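NRPS (Penicillium fellutanum, PDB 6NKI) is a nonribosomal peptide synthetase polypeptide whose modelled part holds a Rossmann-type domain of the Male sterility protein family, with NADPH bound to it. Local coordinates at residues Arg23-Gly28 and Tyr51-Ala56; Gly34-His39 and Arg71-Trp76; Lys61-Ile66 and Ile84-Gly89. All coordinates share one frame; numbering follows the deposited sequence.

Interaction 1: residues Arg23-Gly28 and Tyr51-Ala56; sequences RLFLTG and YVLARA. With NDP (NADPH dihydro-nicotinamide-adenine-dinucleotide phosphate), chain B.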
loop_
_atom_site.group_PDB
_atom_site.type_symbol
_atom_site.label_atom_id
_atom_site.label_comp_id
_atom_site.label_asym_id
_atom_site.label_seq_id
_atom_site.Cartn_x
_atom_site.Cartn_y
_atom_site.Cartn_z
ATOM N N ARG A 23 16.167 12.343 18.638
ATOM C CA ARG A 23 15.863 11.531 19.837
ATOM C C ARG A 23 14.364 11.680 20.096
ATOM O O ARG A 23 13.900 12.832 20.182
ATOM C CB ARG A 23 16.685 12.028 21.026
ATOM C CG ARG A 23 18.161 11.667 20.957
ATOM C CD ARG A 23 19.023 12.492 21.893
ATOM N NE ARG A 23 20.202 11.732 22.282
ATOM C CZ ARG A 23 21.408 11.883 21.754
ATOM N NH1 ARG A 23 21.608 12.788 20.811
ATOM N NH2 ARG A 23 22.412 11.136 22.175
ATOM N N LEU A 24 13.641 10.564 20.190
ATOM C CA LEU A 24 12.185 10.646 20.465
ATOM C C LEU A 24 11.768 9.569 21.462
ATOM O O LEU A 24 12.514 8.604 21.671
ATOM C CB LEU A 24 11.341 10.663 19.187
ATOM C CG LEU A 24 11.432 9.437 18.289
ATOM C CD1 LEU A 24 10.560 8.323 18.830
ATOM C CD2 LEU A 24 11.016 9.799 16.877
ATOM N N PHE A 25 10.603 9.788 22.053
ATOM C CA PHE A 25 10.052 9.002 23.152
ATOM C C PHE A 25 8.755 8.337 22.724
ATOM O O PHE A 25 7.886 8.963 22.107
ATOM C CB PHE A 25 9.823 9.870 24.438
ATOM C CG PHE A 25 8.971 9.198 25.486
ATOM C CD1 PHE A 25 9.465 8.134 26.243
ATOM C CD2 PHE A 25 7.671 9.634 25.716
ATOM C CE1 PHE A 25 8.668 7.507 27.197
ATOM C CE2 PHE A 25 6.871 9.025 26.677
ATOM C CZ PHE A 25 7.369 7.963 27.417
ATOM N N LEU A 26 8.624 7.070 23.089
ATOM C CA LEU A 26 7.562 6.223 22.577
ATOM C C LEU A 26 6.952 5.417 23.708
ATOM O O LEU A 26 7.674 4.768 24.465
ATOM C CB LEU A 26 8.109 5.258 21.511
ATOM C CG LEU A 26 7.163 4.266 20.842
ATOM C CD1 LEU A 26 6.160 5.026 19.989
ATOM C CD2 LEU A 26 7.968 3.252 20.003
ATOM N N THR A 27 5.629 5.419 23.784
ATOM C CA THR A 27 4.893 4.458 24.589
ATOM C C THR A 27 4.158 3.474 23.680
ATOM O O THR A 27 3.854 3.784 22.523
ATOM C CB THR A 27 3.911 5.170 25.529
ATOM O OG1 THR A 27 3.172 4.191 26.273
ATOM C CG2 THR A 27 2.970 6.080 24.755
ATOM N N GLY A 28 3.903 2.272 24.188
ATOM C CA GLY A 28 3.114 1.316 23.433
ATOM C C GLY A 28 3.902 0.387 22.548
ATOM O O GLY A 28 3.311 -0.284 21.701
ATOM N N TYR A 51 13.431 6.252 23.242
ATOM C CA TYR A 51 13.048 5.913 24.607
ATOM C C TYR A 51 11.667 5.281 24.564
ATOM O O TYR A 51 10.740 5.865 23.993
ATOM C CB TYR A 51 12.997 7.141 25.531
ATOM C CG TYR A 51 14.203 8.042 25.535
ATOM C CD1 TYR A 51 15.426 7.599 26.010
ATOM C CD2 TYR A 51 14.093 9.380 25.142
ATOM C CE1 TYR A 51 16.544 8.459 26.049
ATOM C CE2 TYR A 51 15.207 10.239 25.169
ATOM C CZ TYR A 51 16.425 9.768 25.630
ATOM O OH TYR A 51 17.522 10.589 25.659
ATOM N N VAL A 52 11.517 4.115 25.184
ATOM C CA VAL A 52 10.243 3.398 25.158
ATOM C C VAL A 52 9.740 3.147 26.588
ATOM O O VAL A 52 10.450 2.574 27.430
ATOM C CB VAL A 52 10.336 2.098 24.344
ATOM C CG1 VAL A 52 10.640 2.434 22.909
ATOM C CG2 VAL A 52 11.415 1.190 24.873
ATOM N N LEU A 53 8.516 3.606 26.845
ATOM C CA LEU A 53 7.781 3.246 28.038
ATOM C C LEU A 53 7.659 1.738 28.121
ATOM O O LEU A 53 7.297 1.075 27.146
ATOM C CB LEU A 53 6.391 3.888 28.007
ATOM C CG LEU A 53 5.697 3.930 29.386
ATOM C CD1 LEU A 53 6.529 4.759 30.387
ATOM C CD2 LEU A 53 4.259 4.463 29.368
ATOM N N ALA A 54 7.972 1.185 29.282
ATOM C CA ALA A 54 7.806 -0.239 29.532
ATOM C C ALA A 54 6.952 -0.418 30.775
ATOM O O ALA A 54 7.327 0.038 31.862
ATOM C CB ALA A 54 9.147 -0.941 29.703
ATOM N N ARG A 55 5.802 -1.071 30.601
ATOM C CA ARG A 55 4.908 -1.354 31.717
ATOM C C ARG A 55 5.651 -2.034 32.855
ATOM O O ARG A 55 5.450 -1.698 34.028
ATOM C CB ARG A 55 3.743 -2.220 31.222
ATOM C CG ARG A 55 2.647 -2.499 32.238
ATOM C CD ARG A 55 1.479 -3.246 31.593
ATOM N NE ARG A 55 0.452 -3.624 32.564
ATOM C CZ ARG A 55 -0.678 -4.254 32.255
ATOM N NH1 ARG A 55 -1.552 -4.564 33.206
ATOM N NH2 ARG A 55 -0.938 -4.569 30.993
ATOM N N ALA A 56 6.549 -2.959 32.525
ATOM C CA ALA A 56 7.243 -3.729 33.549
ATOM C C ALA A 56 8.220 -2.836 34.315
ATOM O O ALA A 56 8.848 -1.954 33.725
ATOM C CB ALA A 56 7.986 -4.918 32.935
HETATM P PA NDP B . -2.463 -4.224 23.890
HETATM O O1A NDP B . -3.876 -3.920 24.298
HETATM O O2A NDP B . -1.600 -5.066 24.793
HETATM O O5B NDP B . -1.604 -2.857 23.406
HETATM C C5B NDP B . -1.838 -1.846 24.322
HETATM C C4B NDP B . -0.506 -1.202 24.713
HETATM O O4B NDP B . -0.745 -0.353 25.869
HETATM C C3B NDP B . 0.526 -2.266 25.053
HETATM O O3B NDP B . 1.773 -1.822 24.635
HETATM C C2B NDP B . 0.541 -2.315 26.624
HETATM O O2B NDP B . 1.746 -2.627 27.173
HETATM C C1B NDP B . 0.141 -0.788 26.921
HETATM N N9A NDP B . -0.546 -0.620 28.252
HETATM C C8A NDP B . -1.792 -1.130 28.683
HETATM N N7A NDP B . -2.104 -0.778 29.957
HETATM C C5A NDP B . -0.999 -0.003 30.373
HETATM C C6A NDP B . -0.699 0.657 31.585
HETATM N N6A NDP B . -1.570 0.613 32.654
HETATM N N1A NDP B . 0.464 1.356 31.746
HETATM C C2A NDP B . 1.294 1.361 30.656
HETATM N N3A NDP B . 1.157 0.803 29.454
HETATM C C4A NDP B . -0.025 0.104 29.326
HETATM O O3 NDP B . -2.602 -5.094 22.458
HETATM P PN NDP B . -3.790 -4.510 21.529
HETATM O O1N NDP B . -3.720 -5.136 20.191
HETATM O O2N NDP B . -5.100 -4.441 22.285
HETATM O O5D NDP B . -3.534 -2.725 21.116
HETATM C C5D NDP B . -2.291 -2.451 20.462
HETATM C C4D NDP B . -2.437 -1.338 19.313
HETATM O O4D NDP B . -3.270 -1.809 18.244
HETATM C C3D NDP B . -3.097 -0.027 19.835
HETATM O O3D NDP B . -2.197 1.048 19.646
HETATM C C2D NDP B . -4.387 0.199 18.997
HETATM O O2D NDP B . -4.464 1.490 18.418
HETATM C C1D NDP B . -4.235 -0.779 17.862
HETATM N N1N NDP B . -5.504 -1.579 17.513
HETATM C C2N NDP B . -5.259 -2.802 16.965
HETATM C C3N NDP B . -6.237 -3.657 16.632
HETATM C C7N NDP B . -5.695 -4.835 15.997
HETATM O O7N NDP B . -4.683 -5.441 16.338
HETATM N N7N NDP B . -6.328 -5.182 14.848
HETATM C C4N NDP B . -7.728 -3.364 16.863
HETATM C C5N NDP B . -7.935 -1.949 17.322
HETATM C C6N NDP B . -6.886 -1.126 17.623
HETATM P P2B NDP B . 1.878 -4.392 27.788
HETATM O O1X NDP B . 3.331 -4.410 28.151
HETATM O O2X NDP B . 0.869 -4.439 28.940
HETATM O O3X NDP B . 1.482 -5.060 26.510
#
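Phe25 and Tyr51 are paired across neighbouring parallel strands, their side chains on the same face of the sheet and crossing at about a right angle. Phe25 CG is anti to the backbone N (chi1 167°), beside the carbonyl carbon, and the ring beyond it meets Tyr51 and Leu53. From the root outward, CB and CG pass near Tyr51 O; CD1 is nearest Tyr51 O and lies 3.7 Å from Tyr51 CB, which meets the ring edge in plane; CE1 comes 3.9 Å from Leu53 N, and CZ ends 4.2 Å from Leu53 CB. The strand backbones are tied by Tyr51 N to Leu24 O (3.0 Å), Leu26 N to Tyr51 O (2.6 Å) and Leu53 N to Leu26 O (2.8 Å), so both polar backbone atoms of Tyr51 and of Leu26 are used. Leu26 and Val52 point to the other face, CD2 against CG1 at 4.0 Å, where helix 32-43 covers them. Beyond the strand, the extended Arg55 side chain gives NH2 to O2X of the NADPH phosphate at 2.7 Å (163° at the hydrogen), the oxygen lying in the guanidinium plane at its edge. Gly28 CA, in the loop that follows the other strand, lies near the ribose O3B. Two adjacent parallel strands whose C-terminal ends face the dinucleotide are the classic beginning of an NADP-binding Rossmann fold.

Interaction 2: residues Gly34-His39 and Arg71-Trp76; sequences GTHILH and RLARWW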
loop_
_atom_site.group_PDB
_atom_site.type_symbol
_atom_site.label_atom_id
_atom_site.label_comp_id
_atom_site.label_asym_id
_atom_site.label_seq_id
_atom_site.Cartn_x
_atom_site.Cartn_y
_atom_site.Cartn_z
ATOM N N GLY A 34 2.536 -0.348 17.942
ATOM C CA GLY A 34 3.696 0.277 18.547
ATOM C C GLY A 34 5.005 -0.393 18.183
ATOM O O GLY A 34 5.995 0.286 17.888
ATOM N N THR A 35 5.035 -1.727 18.194
ATOM C CA THR A 35 6.278 -2.390 17.817
ATOM C C THR A 35 6.665 -2.069 16.377
ATOM O O THR A 35 7.859 -2.085 16.041
ATOM C CB THR A 35 6.180 -3.906 18.019
ATOM O OG1 THR A 35 7.478 -4.486 17.828
ATOM C CG2 THR A 35 5.170 -4.558 17.047
ATOM N N HIS A 36 5.682 -1.763 15.518
ATOM C CA HIS A 36 6.015 -1.419 14.139
ATOM C C HIS A 36 6.484 0.022 14.015
ATOM O O HIS A 36 7.399 0.319 13.222
ATOM C CB HIS A 36 4.831 -1.681 13.197
ATOM C CG HIS A 36 4.605 -3.134 12.923
ATOM N ND1 HIS A 36 3.683 -3.893 13.616
ATOM C CD2 HIS A 36 5.223 -3.981 12.068
ATOM C CE1 HIS A 36 3.728 -5.139 13.184
ATOM N NE2 HIS A 36 4.656 -5.219 12.247
ATOM N N ILE A 37 5.864 0.925 14.785
ATOM C CA ILE A 37 6.417 2.264 14.906
ATOM C C ILE A 37 7.858 2.171 15.380
ATOM O O ILE A 37 8.755 2.795 14.804
ATOM C CB ILE A 37 5.558 3.120 15.843
ATOM C CG1 ILE A 37 4.123 3.181 15.327
ATOM C CG2 ILE A 37 6.150 4.531 15.977
ATOM C CD1 ILE A 37 3.160 3.773 16.350
ATOM N N LEU A 38 8.110 1.318 16.371
ATOM C CA LEU A 38 9.467 1.146 16.870
ATOM C C LEU A 38 10.404 0.711 15.744
ATOM O O LEU A 38 11.384 1.399 15.434
ATOM C CB LEU A 38 9.471 0.154 18.042
ATOM C CG LEU A 38 10.845 0.008 18.690
ATOM C CD1 LEU A 38 11.237 1.338 19.283
ATOM C CD2 LEU A 38 10.942 -1.114 19.701
ATOM N N HIS A 39 10.083 -0.420 15.105
ATOM C CA HIS A 39 10.810 -0.914 13.929
ATOM C C HIS A 39 11.145 0.198 12.938
ATOM O O HIS A 39 12.306 0.366 12.536
ATOM C CB HIS A 39 9.962 -1.973 13.250
ATOM C CG HIS A 39 10.622 -2.611 12.081
ATOM N ND1 HIS A 39 9.908 -3.167 11.044
ATOM C CD2 HIS A 39 11.928 -2.819 11.799
ATOM C CE1 HIS A 39 10.751 -3.661 10.159
ATOM N NE2 HIS A 39 11.982 -3.469 10.597
ATOM N N ARG A 71 10.209 -9.926 18.143
ATOM C CA ARG A 71 10.371 -11.240 17.540
ATOM C C ARG A 71 9.029 -11.771 17.058
ATOM O O ARG A 71 8.970 -12.498 16.058
ATOM C CB ARG A 71 10.993 -12.219 18.539
ATOM C CG ARG A 71 12.402 -11.889 19.024
ATOM C CD ARG A 71 12.883 -12.971 19.987
ATOM N NE ARG A 71 14.123 -12.626 20.678
ATOM C CZ ARG A 71 15.336 -12.827 20.176
ATOM N NH1 ARG A 71 15.467 -13.350 18.964
ATOM N NH2 ARG A 71 16.418 -12.491 20.871
ATOM N N LEU A 72 7.951 -11.395 17.749
ATOM C CA LEU A 72 6.616 -11.810 17.345
ATOM C C LEU A 72 6.260 -11.243 15.977
ATOM O O LEU A 72 5.672 -11.941 15.146
ATOM C CB LEU A 72 5.599 -11.366 18.396
ATOM C CG LEU A 72 4.153 -11.873 18.313
ATOM C CD1 LEU A 72 4.059 -13.345 18.668
ATOM C CD2 LEU A 72 3.212 -11.057 19.183
ATOM N N ALA A 73 6.618 -9.989 15.714
ATOM C CA ALA A 73 6.401 -9.392 14.404
ATOM C C ALA A 73 7.569 -9.603 13.466
ATOM O O ALA A 73 7.539 -9.082 12.346
ATOM C CB ALA A 73 6.124 -7.893 14.523
ATOM N N ARG A 74 8.599 -10.329 13.902
ATOM C CA ARG A 74 9.669 -10.797 13.016
ATOM C C ARG A 74 10.406 -9.635 12.353
ATOM O O ARG A 74 10.773 -9.698 11.178
ATOM C CB ARG A 74 9.119 -11.758 11.959
ATOM C CG ARG A 74 8.527 -13.029 12.528
ATOM C CD ARG A 74 7.862 -13.791 11.412
ATOM N NE ARG A 74 7.149 -14.973 11.876
ATOM C CZ ARG A 74 6.404 -15.735 11.083
ATOM N NH1 ARG A 74 5.778 -16.800 11.567
ATOM N NH2 ARG A 74 6.284 -15.419 9.799
ATOM N N TRP A 75 10.626 -8.561 13.112
ATOM C CA TRP A 75 11.503 -7.496 12.663
ATOM C C TRP A 75 12.778 -7.391 13.490
ATOM O O TRP A 75 13.702 -6.658 13.101
ATOM C CB TRP A 75 10.763 -6.151 12.641
ATOM C CG TRP A 75 10.232 -5.573 13.961
ATOM C CD1 TRP A 75 8.951 -5.662 14.451
ATOM C CD2 TRP A 75 10.960 -4.768 14.905
ATOM N NE1 TRP A 75 8.851 -4.977 15.639
ATOM C CE2 TRP A 75 10.069 -4.416 15.936
ATOM C CE3 TRP A 75 12.279 -4.321 14.981
ATOM C CZ2 TRP A 75 10.460 -3.629 17.027
ATOM C CZ3 TRP A 75 12.669 -3.547 16.074
ATOM C CH2 TRP A 75 11.766 -3.215 17.077
ATOM N N TRP A 76 12.878 -8.143 14.583
ATOM C CA TRP A 76 13.906 -7.884 15.579
ATOM C C TRP A 76 15.280 -8.351 15.112
ATOM O O TRP A 76 15.427 -9.430 14.543
ATOM C CB TRP A 76 13.565 -8.539 16.927
ATOM C CG TRP A 76 14.666 -8.288 17.886
ATOM C CD1 TRP A 76 15.625 -9.174 18.273
ATOM C CD2 TRP A 76 14.999 -7.038 18.506
ATOM N NE1 TRP A 76 16.517 -8.564 19.128
ATOM C CE2 TRP A 76 16.154 -7.252 19.284
ATOM C CE3 TRP A 76 14.426 -5.759 18.490
ATOM C CZ2 TRP A 76 16.758 -6.227 20.032
ATOM C CZ3 TRP A 76 15.023 -4.742 19.243
ATOM C CH2 TRP A 76 16.177 -4.986 19.998
#
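His39 and Trp75 pack reciprocally, each laying its own CB over the other's ring. With His36 they make an aromatic cluster between helix 32-43, the first helix of the Rossmann fold, and the end of helix 59-72, where Arg74 closes a Schellman motif and Trp75 turns back toward the first helix. Trp75 CB stands 3.4 Å from the centroid of the His39 imidazole, almost on the ring normal, and His39 CB stands 3.6 Å from the centroid of the Trp75 five-membered ring. These two CH-pi contacts accompany an offset stack of the same rings, with centroids 4.5 Å apart and planes at 17°. Trp75 CG lies between its backbone N and carbonyl carbon (chi1 63°), which puts CG within 3.5 Å of His39 CG; the two side chains slide past each other in opposite directions. The pyrrole N-H is used as well: NE1 donates to Thr35 OG1 at 2.6 Å, a bond bent to 142° at the hydrogen although the oxygen stays close to the indole plane. This gives the N-H of a buried indole a partner and probably helps to set the rotation of the ring. His36 begins by pointing off the contact, yet its imidazole returns to set NE2 3.8 Å from Ala73 CB, while ND1 is held by Phe32 O within its own helix. Leu38 crosses the indole at about a right angle and meets its far edge in plane, CD2 touching Trp75 CH2 at 3.5 Å.

Interaction 3: residues Lys61-Ile66 and Ile84-Gly89; sequences KGLARI and IQVWPG. With NDP (NADPH dihydro-nicotinamide-adenine-dinucleotide phosphate), chain B.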
loop_
_atom_site.group_PDB
_atom_site.type_symbol
_atom_site.label_atom_id
_atom_site.label_comp_id
_atom_site.label_asym_id
_atom_site.label_seq_id
_atom_site.Cartn_x
_atom_site.Cartn_y
_atom_site.Cartn_z
ATOM N N LYS A 61 13.539 -6.274 32.163
ATOM C CA LYS A 61 12.251 -6.914 31.895
ATOM C C LYS A 61 11.487 -6.152 30.823
ATOM O O LYS A 61 10.891 -6.753 29.920
ATOM C CB LYS A 61 11.404 -7.018 33.172
ATOM C CG LYS A 61 11.877 -8.069 34.180
ATOM C CD LYS A 61 10.943 -8.165 35.385
ATOM C CE LYS A 61 11.450 -9.182 36.395
ATOM N NZ LYS A 61 10.592 -9.223 37.615
ATOM N N GLY A 62 11.517 -4.822 30.894
ATOM C CA GLY A 62 10.913 -4.025 29.843
ATOM C C GLY A 62 11.529 -4.294 28.482
ATOM O O GLY A 62 10.817 -4.469 27.492
ATOM N N LEU A 63 12.866 -4.304 28.409
ATOM C CA LEU A 63 13.522 -4.631 27.147
ATOM C C LEU A 63 13.117 -6.009 26.665
ATOM O O LEU A 63 12.761 -6.184 25.498
ATOM C CB LEU A 63 15.039 -4.562 27.280
ATOM C CG LEU A 63 15.690 -5.059 25.985
ATOM C CD1 LEU A 63 15.371 -4.140 24.808
ATOM C CD2 LEU A 63 17.185 -5.278 26.144
ATOM N N ALA A 64 13.106 -6.986 27.569
ATOM C CA ALA A 64 12.727 -8.340 27.187
ATOM C C ALA A 64 11.338 -8.380 26.555
ATOM O O ALA A 64 11.129 -9.053 25.537
ATOM C CB ALA A 64 12.788 -9.241 28.413
ATOM N N ARG A 65 10.381 -7.646 27.137
ATOM C CA ARG A 65 9.019 -7.639 26.613
ATOM C C ARG A 65 8.920 -6.937 25.265
ATOM O O ARG A 65 7.997 -7.215 24.489
ATOM C CB ARG A 65 8.066 -6.971 27.603
ATOM C CG ARG A 65 7.761 -7.755 28.864
ATOM C CD ARG A 65 6.823 -6.920 29.714
ATOM N NE ARG A 65 5.556 -6.682 29.022
ATOM C CZ ARG A 65 4.454 -7.405 29.194
ATOM N NH1 ARG A 65 4.438 -8.400 30.075
ATOM N NH2 ARG A 65 3.355 -7.109 28.511
ATOM N N ILE A 66 9.824 -6.000 24.982
ATOM C CA ILE A 66 9.800 -5.336 23.685
ATOM C C ILE A 66 10.668 -6.054 22.659
ATOM O O ILE A 66 10.466 -5.861 21.451
ATOM C CB ILE A 66 10.180 -3.847 23.809
ATOM C CG1 ILE A 66 11.547 -3.681 24.454
ATOM C CG2 ILE A 66 9.116 -3.078 24.578
ATOM C CD1 ILE A 66 11.951 -2.267 24.625
ATOM N N ILE A 84 18.222 1.832 21.651
ATOM C CA ILE A 84 17.013 1.758 22.452
ATOM C C ILE A 84 17.360 1.980 23.922
ATOM O O ILE A 84 18.361 1.456 24.427
ATOM C CB ILE A 84 16.314 0.404 22.208
ATOM C CG1 ILE A 84 14.907 0.384 22.779
ATOM C CG2 ILE A 84 17.125 -0.745 22.767
ATOM C CD1 ILE A 84 14.103 -0.766 22.201
ATOM N N GLN A 85 16.566 2.812 24.589
ATOM C CA GLN A 85 16.654 2.962 26.036
ATOM C C GLN A 85 15.263 2.799 26.620
ATOM O O GLN A 85 14.299 3.403 26.133
ATOM C CB GLN A 85 17.265 4.302 26.447
ATOM C CG GLN A 85 18.741 4.384 26.137
ATOM C CD GLN A 85 19.391 5.632 26.701
ATOM O OE1 GLN A 85 18.734 6.470 27.328
ATOM N NE2 GLN A 85 20.693 5.765 26.475
ATOM N N VAL A 86 15.158 1.986 27.652
ATOM C CA VAL A 86 13.872 1.631 28.219
ATOM C C VAL A 86 13.661 2.453 29.486
ATOM O O VAL A 86 14.548 2.530 30.346
ATOM C CB VAL A 86 13.806 0.123 28.498
ATOM C CG1 VAL A 86 12.502 -0.238 29.139
ATOM C CG2 VAL A 86 13.985 -0.641 27.206
ATOM N N TRP A 87 12.498 3.085 29.592
ATOM C CA TRP A 87 12.125 3.815 30.800
ATOM C C TRP A 87 10.980 3.112 31.497
ATOM O O TRP A 87 9.834 3.137 30.983
ATOM C CB TRP A 87 11.725 5.254 30.491
ATOM C CG TRP A 87 12.817 6.171 30.067
ATOM C CD1 TRP A 87 14.160 5.932 30.068
ATOM C CD2 TRP A 87 12.642 7.486 29.566
ATOM N NE1 TRP A 87 14.836 7.032 29.595
ATOM C CE2 TRP A 87 13.917 7.998 29.276
ATOM C CE3 TRP A 87 11.524 8.285 29.339
ATOM C CZ2 TRP A 87 14.098 9.265 28.768
ATOM C CZ3 TRP A 87 11.710 9.544 28.833
ATOM C CH2 TRP A 87 12.983 10.024 28.556
ATOM N N PRO A 88 11.197 2.514 32.651
ATOM C CA PRO A 88 10.091 1.945 33.427
ATOM C C PRO A 88 9.033 3.000 33.735
ATOM O O PRO A 88 9.350 4.142 34.075
ATOM C CB PRO A 88 10.772 1.437 34.698
ATOM C CG PRO A 88 12.217 1.247 34.305
ATOM C CD PRO A 88 12.501 2.333 33.320
ATOM N N GLY A 89 7.777 2.602 33.616
ATOM C CA GLY A 89 6.701 3.548 33.807
ATOM C C GLY A 89 5.350 2.876 33.745
ATOM O O GLY A 89 5.242 1.649 33.711
HETATM P PA NDP B . -2.463 -4.224 23.890
HETATM O O1A NDP B . -3.876 -3.920 24.298
HETATM O O2A NDP B . -1.600 -5.066 24.793
HETATM O O5B NDP B . -1.604 -2.857 23.406
HETATM C C5B NDP B . -1.838 -1.846 24.322
HETATM C C4B NDP B . -0.506 -1.202 24.713
HETATM O O4B NDP B . -0.745 -0.353 25.869
HETATM C C3B NDP B . 0.526 -2.266 25.053
HETATM O O3B NDP B . 1.773 -1.822 24.635
HETATM C C2B NDP B . 0.541 -2.315 26.624
HETATM O O2B NDP B . 1.746 -2.627 27.173
HETATM C C1B NDP B . 0.141 -0.788 26.921
HETATM N N9A NDP B . -0.546 -0.620 28.252
HETATM C C8A NDP B . -1.792 -1.130 28.683
HETATM N N7A NDP B . -2.104 -0.778 29.957
HETATM C C5A NDP B . -0.999 -0.003 30.373
HETATM C C6A NDP B . -0.699 0.657 31.585
HETATM N N6A NDP B . -1.570 0.613 32.654
HETATM N N1A NDP B . 0.464 1.356 31.746
HETATM C C2A NDP B . 1.294 1.361 30.656
HETATM N N3A NDP B . 1.157 0.803 29.454
HETATM C C4A NDP B . -0.025 0.104 29.326
HETATM O O3 NDP B . -2.602 -5.094 22.458
HETATM P PN NDP B . -3.790 -4.510 21.529
HETATM O O1N NDP B . -3.720 -5.136 20.191
HETATM O O2N NDP B . -5.100 -4.441 22.285
HETATM O O5D NDP B . -3.534 -2.725 21.116
HETATM C C5D NDP B . -2.291 -2.451 20.462
HETATM C C4D NDP B . -2.437 -1.338 19.313
HETATM O O4D NDP B . -3.270 -1.809 18.244
HETATM C C3D NDP B . -3.097 -0.027 19.835
HETATM O O3D NDP B . -2.197 1.048 19.646
HETATM C C2D NDP B . -4.387 0.199 18.997
HETATM O O2D NDP B . -4.464 1.490 18.418
HETATM C C1D NDP B . -4.235 -0.779 17.862
HETATM N N1N NDP B . -5.504 -1.579 17.513
HETATM C C2N NDP B . -5.259 -2.802 16.965
HETATM C C3N NDP B . -6.237 -3.657 16.632
HETATM C C7N NDP B . -5.695 -4.835 15.997
HETATM O O7N NDP B . -4.683 -5.441 16.338
HETATM N N7N NDP B . -6.328 -5.182 14.848
HETATM C C4N NDP B . -7.728 -3.364 16.863
HETATM C C5N NDP B . -7.935 -1.949 17.322
HETATM C C6N NDP B . -6.886 -1.126 17.623
HETATM P P2B NDP B . 1.878 -4.392 27.788
HETATM O O1X NDP B . 3.331 -4.410 28.151
HETATM O O2X NDP B . 0.869 -4.439 28.940
HETATM O O3X NDP B . 1.482 -5.060 26.510
#
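In the beta-alpha-beta crossover formed by strand 47-54, helix 59-72 and strand 84-88, Gly62, Leu63 and Ile66 of the helix pack on Ile84 and Val86 of the last strand. The axes of the two short segments approach to 8.4 Å, with 119° between their N-to-C directions, and the join is wholly apolar, with no hydrogen bond between the two segments. Ile66 carries much of it. Its CG1 lies between the backbone N and the carbonyl carbon (chi1 57°), and from there CD1 reaches the strand, meeting Ile84 CD1 tip to tip at 3.6 Å. The same methyl slides past Val86 and touches CG2 at 3.7 Å. Both Val86 methyls come up to Leu63 N; CG2 also meets Leu63 CB, and CG1 lies 4.2 Å from Gly62 CA, which bears no side chain. Leu63 CD1 adds a looser contact, 4.3 Å from Ile84 CG2. Arg65 leaves the helix on another side, toward the NADPH. Its chain bends at chi3 (62°), which places NE; NE and NH2 both lie near the phosphate oxygen O1X, NH2 at 2.7 Å and NE at 3.3 Å, and both bonds are weak by their angles. A second oxygen, O3X, lies at the guanidinium edge in its plane, so the charge probably helps to balance the phosphate. Strand 84-88 is the outermost strand on its side of the parallel sheet. Val52 of the adjacent strand 47-54 touches both Ile66 and Val86 and extends the same apolar face, while on the opposite face of the sheet Trp87 stacks with both Tyr51 and His102.

How the interactions relate
Interactions 1 and 3 are neighbours in one parallel sheet, their centres 7 Å apart; probable hydrogen bonds from Val52 N to Gln85 O and from Trp87 N to Val52 O, 3.0 Å each, join them. Interaction 2 lies about 14 Å from both centres and links helix 32-43 to the turn that ends helix 59-72, on one side of that sheet. Leu38 CD1 is 3.8 Å from Val52 CG1 of interaction 1, and Leu38 CD2 is 4.0 Å from Ile84 CD1 of interaction 3. Interactions 1 and 3 each lend an arginine, Arg55 and Arg65, to different oxygens of one NADPH phosphate; in interaction 2 the Thr35 side chain stays about 8 Å from the ligand.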